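Local coordinates for protein glycoside Hydrolase (Bacteroides uniformis, PDB 5TA0) that binds neoagarooctaose and probably cleaves agarose chains as a family 86 glycoside hydrolase of a gut bacterium, at residues Pro250-Gln255 with Ser601-Ile606; Leu566-Asn569 with Ser573-Pro576. All blocks are in the same frame, centred on the assembly; numbering follows the deposited sequence.

How the interactions relate
The two contacts lie on the same side of the chain's centre, about 11 Å apart between their centres, and meet in one sheet of the C-terminal region. Segment 250-255 comes first along the chain, in a loop of the barrel; 566-569 and 573-576 follow far later, and 601-606 comes last, so interaction 2 falls wholly between the two halves of interaction 1. Strands 558-568 and 602-609 are antiparallel neighbours, joined by backbone hydrogen bonds of Phe602 with Arg568 and of Gly604 with Leu566. From the edge strand, Phe603 turns to the barrel loop while Phe602 packs on Leu574. Interaction 1 thus joins two domains; interaction 2 secures a loop within one.

Interaction 1. Residues Pro250-Gln255 with Ser601-Ile606; sequences PDFELQ and SFFGVI
Glu253 lies against one face of the Phe603 ring, and this is the heart of the contact. Its CB sits above the ring, 4.0 Å from Phe603 CG, and its carboxylate lies beyond the ring's rim, alongside Phe603 CB and CD2, its plane 27° from the ring's. OE1 comes to 3.6 Å from Phe603 CD2. The glutamate gets there by folding back: CG is placed between the backbone N and the carbonyl carbon, and the chain bends again at chi2 (-74°). Apolar packing beside this is slight: Phe252 brings its CB to 4.1 Å from Phe603 CE2, while its ring runs off toward Trp260 and Trp264.

The polar link is made through water. A single molecule donates to Glu253 OE2 at 2.7 Å and is hydrogen-bonded to Ser601 OG at 2.9 Å, with Glu253 CG packed directly on that hydroxyl. Glu253 OE2 also has a salt bridge to Arg599, two residues before Ser601, which probably keeps the buried carboxylate ionised.

Phe252 and Glu253 are the two central residues of a type I turn from Asp251 to Leu254, which follows barrel strand 242-247. What this gives is an interdomain seam: a beta-alpha loop of the catalytic barrel packed on the edge strand 602-609 of the C-terminal beta domain.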
loop_
_atom_site.group_PDB
_atom_site.type_symbol
_atom_site.label_atom_id
_atom_site.label_comp_id
_atom_site.label_asym_id
_atom_site.label_seq_id
_atom_site.Cartn_x
_atom_site.Cartn_y
_atom_site.Cartn_z
ATOM N N PRO A 250 5.211 -1.138 10.593
ATOM C CA PRO A 250 4.095 -0.810 11.497
ATOM C C PRO A 250 3.616 -2.076 12.174
ATOM O O PRO A 250 2.880 -2.860 11.565
ATOM C CB PRO A 250 3.024 -0.185 10.554
ATOM C CG PRO A 250 3.315 -0.789 9.247
ATOM C CD PRO A 250 4.805 -1.052 9.173
ATOM N N ASP A 251 4.103 -2.300 13.394
ATOM C CA ASP A 251 3.982 -3.565 14.120
ATOM C C ASP A 251 3.294 -3.323 15.463
ATOM O O ASP A 251 3.918 -3.341 16.534
ATOM C CB ASP A 251 5.374 -4.180 14.320
ATOM C CG ASP A 251 6.054 -4.591 13.012
ATOM O OD1 ASP A 251 5.393 -4.644 11.970
ATOM O OD2 ASP A 251 7.268 -4.913 13.043
ATOM N N PHE A 252 1.991 -3.113 15.423
ATOM C CA PHE A 252 1.298 -2.445 16.516
ATOM C C PHE A 252 1.177 -3.278 17.789
ATOM O O PHE A 252 1.141 -2.718 18.906
ATOM C CB PHE A 252 -0.091 -2.024 16.052
ATOM C CG PHE A 252 -0.097 -0.989 14.949
ATOM C CD1 PHE A 252 1.030 -0.246 14.602
ATOM C CD2 PHE A 252 -1.283 -0.767 14.264
ATOM C CE1 PHE A 252 0.957 0.723 13.632
ATOM C CE2 PHE A 252 -1.345 0.198 13.283
ATOM C CZ PHE A 252 -0.227 0.932 12.955
ATOM N N GLU A 253 1.124 -4.593 17.630
ATOM C CA GLU A 253 0.863 -5.499 18.746
ATOM C C GLU A 253 2.090 -5.696 19.613
ATOM O O GLU A 253 1.983 -6.231 20.730
ATOM C CB GLU A 253 0.332 -6.845 18.252
ATOM C CG GLU A 253 1.354 -7.857 17.783
ATOM C CD GLU A 253 1.989 -7.568 16.439
ATOM O OE1 GLU A 253 1.707 -6.530 15.800
ATOM O OE2 GLU A 253 2.774 -8.415 15.972
ATOM N N LEU A 254 3.256 -5.345 19.129
ATOM C CA LEU A 254 4.501 -5.666 19.878
ATOM C C LEU A 254 4.506 -4.990 21.242
ATOM O O LEU A 254 3.897 -3.944 21.460
ATOM C CB LEU A 254 5.740 -5.282 19.078
ATOM C CG LEU A 254 5.933 -6.047 17.765
ATOM C CD1 LEU A 254 7.241 -5.619 17.123
ATOM C CD2 LEU A 254 5.867 -7.554 17.903
ATOM N N GLN A 255 5.211 -5.641 22.169
ATOM C CA GLN A 255 5.223 -5.256 23.586
ATOM C C GLN A 255 3.814 -5.070 24.172
ATOM O O GLN A 255 3.519 -4.079 24.853
ATOM C CB GLN A 255 6.095 -4.022 23.792
ATOM C CG GLN A 255 7.578 -4.279 23.526
ATOM C CD GLN A 255 7.963 -4.232 22.063
ATOM O OE1 GLN A 255 7.622 -3.266 21.357
ATOM N NE2 GLN A 255 8.677 -5.240 21.602
ATOM N N SER A 601 3.091 -13.653 17.866
ATOM C CA SER A 601 1.722 -13.705 18.357
ATOM C C SER A 601 0.822 -13.512 17.149
ATOM O O SER A 601 1.315 -13.176 16.048
ATOM C CB SER A 601 1.460 -12.589 19.366
ATOM O OG SER A 601 1.504 -11.306 18.730
ATOM N N PHE A 602 -0.469 -13.703 17.361
ATOM C CA PHE A 602 -1.483 -13.451 16.336
ATOM C C PHE A 602 -1.959 -12.013 16.437
ATOM O O PHE A 602 -2.360 -11.564 17.480
ATOM C CB PHE A 602 -2.701 -14.369 16.517
ATOM C CG PHE A 602 -3.742 -14.166 15.449
ATOM C CD1 PHE A 602 -4.796 -13.249 15.608
ATOM C CD2 PHE A 602 -3.640 -14.854 14.260
ATOM C CE1 PHE A 602 -5.705 -13.065 14.583
ATOM C CE2 PHE A 602 -4.542 -14.662 13.237
ATOM C CZ PHE A 602 -5.572 -13.774 13.398
ATOM N N PHE A 603 -1.922 -11.298 15.316
ATOM C CA PHE A 603 -2.592 -9.982 15.194
ATOM C C PHE A 603 -3.280 -9.951 13.843
ATOM O O PHE A 603 -2.625 -10.020 12.804
ATOM C CB PHE A 603 -1.596 -8.825 15.338
ATOM C CG PHE A 603 -2.226 -7.445 15.273
ATOM C CD1 PHE A 603 -3.391 -7.135 15.968
ATOM C CD2 PHE A 603 -1.624 -6.430 14.534
ATOM C CE1 PHE A 603 -3.927 -5.868 15.917
ATOM C CE2 PHE A 603 -2.154 -5.153 14.491
ATOM C CZ PHE A 603 -3.310 -4.869 15.186
ATOM N N GLY A 604 -4.609 -9.915 13.858
ATOM C CA GLY A 604 -5.372 -9.966 12.611
ATOM C C GLY A 604 -6.819 -9.641 12.823
ATOM O O GLY A 604 -7.341 -9.754 13.944
ATOM N N VAL A 605 -7.490 -9.255 11.731
ATOM C CA VAL A 605 -8.943 -9.074 11.745
ATOM C C VAL A 605 -9.652 -10.368 11.352
ATOM O O VAL A 605 -9.409 -10.916 10.274
ATOM C CB VAL A 605 -9.349 -7.921 10.813
ATOM C CG1 VAL A 605 -10.854 -7.879 10.592
ATOM C CG2 VAL A 605 -8.851 -6.615 11.368
ATOM N N ILE A 606 -10.525 -10.825 12.241
ATOM C CA ILE A 606 -11.436 -11.923 11.964
ATOM C C ILE A 606 -12.720 -11.308 11.421
ATOM O O ILE A 606 -13.411 -10.551 12.112
ATOM C CB ILE A 606 -11.766 -12.719 13.256
ATOM C CG1 ILE A 606 -10.507 -13.124 14.032
ATOM C CG2 ILE A 606 -12.629 -13.932 12.932
ATOM C CD1 ILE A 606 -9.502 -13.904 13.266
HETATM O O HOH W 1 3.896 -10.455 17.409
#

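Interaction 2. Residues Leu566-Asn569 with Ser573-Pro576; sequences LGRN and SLLP
Arg568 reaches across to the backbone of Ser573 and presents the edge of its guanidinium to the carbonyl. NH2 donates to Ser573 O over 2.8 Å, with an N-H...O angle of 158°. The oxygen lies almost exactly in the guanidinium plane, and NH2 approaches in the carbonyl plane with a C=O...N angle of 127°, on a lone pair. The extended chi2 (-164°) has already brought CD to 3.4 Å from Ser573 O; the bend at chi3 then turns the guanidinium so that NH2 faces that oxygen.

Leu566, two residues earlier and on the same side of strand 558-568, handles the apolar half. It and Leu574 run past one another in opposite senses, touching where Leu566 CD1 meets Leu574 CD2 at 4.0 Å. That same CD2 also lies 4.3 Å from Arg568 CD, bringing it close to both strand side chains. Beyond the pair, Leu574 packs on Phe602 of the neighbouring strand.

Arg568 NH2 and Ser573 N stand 3.3 Å apart although both are donors. Asp627, which bridges them, probably makes this closeness tolerable: one carboxylate oxygen forms a salt bridge with NH2 and the other accepts from Ser573 N. Gly629 O accepts from NH1. With an alanine in place of Arg568, Ser573 O and Gly629 O would probably lose their donor and Asp627 its charge partner, leaving the start of 573-576 freer to shift. Ser573 OG meanwhile turns back to accept from Leu575 N at 3.0 Å, an ST turn that shapes the loop locally.

The chemistry implies that a loop lacking regular structure is tied back to the strand it follows, by a buried arginine whose N-H groups hold two carbonyls and a carboxylate, while two leucines close the apolar side.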
loop_
_atom_site.group_PDB
_atom_site.type_symbol
_atom_site.label_atom_id
_atom_site.label_comp_id
_atom_site.label_asym_id
_atom_site.label_seq_id
_atom_site.Cartn_x
_atom_site.Cartn_y
_atom_site.Cartn_z
ATOM N N LEU A 566 -8.011 -8.731 16.599
ATOM C CA LEU A 566 -7.561 -9.436 17.816
ATOM C C LEU A 566 -6.046 -9.508 17.804
ATOM O O LEU A 566 -5.458 -9.872 16.794
ATOM C CB LEU A 566 -8.141 -10.848 17.871
ATOM C CG LEU A 566 -9.657 -10.986 17.821
ATOM C CD1 LEU A 566 -10.024 -12.459 17.943
ATOM C CD2 LEU A 566 -10.327 -10.151 18.897
ATOM N N GLY A 567 -5.433 -9.170 18.941
ATOM C CA GLY A 567 -4.000 -9.359 19.145
ATOM C C GLY A 567 -3.793 -10.219 20.378
ATOM O O GLY A 567 -3.980 -9.720 21.483
ATOM N N ARG A 568 -3.449 -11.489 20.169
ATOM C CA ARG A 568 -3.307 -12.438 21.295
ATOM C C ARG A 568 -2.133 -13.336 21.020
ATOM O O ARG A 568 -1.890 -13.742 19.895
ATOM C CB ARG A 568 -4.548 -13.311 21.487
ATOM C CG ARG A 568 -5.863 -12.545 21.502
ATOM C CD ARG A 568 -6.979 -13.390 22.082
ATOM N NE ARG A 568 -6.898 -13.443 23.530
ATOM C CZ ARG A 568 -7.572 -14.293 24.309
ATOM N NH1 ARG A 568 -7.433 -14.194 25.623
ATOM N NH2 ARG A 568 -8.355 -15.226 23.786
ATOM N N ASN A 569 -1.441 -13.707 22.099
ATOM C CA ASN A 569 -0.450 -14.775 22.014
ATOM C C ASN A 569 -1.030 -16.071 21.470
ATOM O O ASN A 569 -2.229 -16.342 21.596
ATOM C CB ASN A 569 0.202 -15.013 23.391
ATOM C CG ASN A 569 1.196 -13.934 23.759
ATOM O OD1 ASN A 569 1.735 -13.259 22.890
ATOM N ND2 ASN A 569 1.459 -13.770 25.054
ATOM N N SER A 573 -7.643 -18.233 22.590
ATOM C CA SER A 573 -8.805 -18.417 21.718
ATOM C C SER A 573 -9.003 -17.235 20.756
ATOM O O SER A 573 -8.880 -16.071 21.158
ATOM C CB SER A 573 -10.064 -18.596 22.572
ATOM O OG SER A 573 -11.229 -18.665 21.769
ATOM N N LEU A 574 -9.318 -17.564 19.504
ATOM C CA LEU A 574 -9.787 -16.574 18.515
ATOM C C LEU A 574 -11.285 -16.786 18.212
ATOM O O LEU A 574 -11.794 -16.361 17.171
ATOM C CB LEU A 574 -8.935 -16.657 17.248
ATOM C CG LEU A 574 -7.427 -16.437 17.456
ATOM C CD1 LEU A 574 -6.727 -16.537 16.109
ATOM C CD2 LEU A 574 -7.097 -15.112 18.149
ATOM N N LEU A 575 -11.989 -17.432 19.152
ATOM C CA LEU A 575 -13.394 -17.796 19.005
ATOM C C LEU A 575 -14.169 -17.336 20.239
ATOM O O LEU A 575 -14.705 -18.162 21.003
ATOM C CB LEU A 575 -13.538 -19.308 18.800
ATOM C CG LEU A 575 -12.942 -19.842 17.495
ATOM C CD1 LEU A 575 -12.886 -21.365 17.552
ATOM C CD2 LEU A 575 -13.733 -19.384 16.278
ATOM N N PRO A 576 -14.252 -16.011 20.452
ATOM C CA PRO A 576 -15.070 -15.523 21.539
ATOM C C PRO A 576 -16.549 -15.794 21.279
ATOM O O PRO A 576 -16.960 -16.026 20.136
ATOM C CB PRO A 576 -14.817 -14.017 21.516
ATOM C CG PRO A 576 -14.451 -13.716 20.111
ATOM C CD PRO A 576 -13.687 -14.908 19.642
#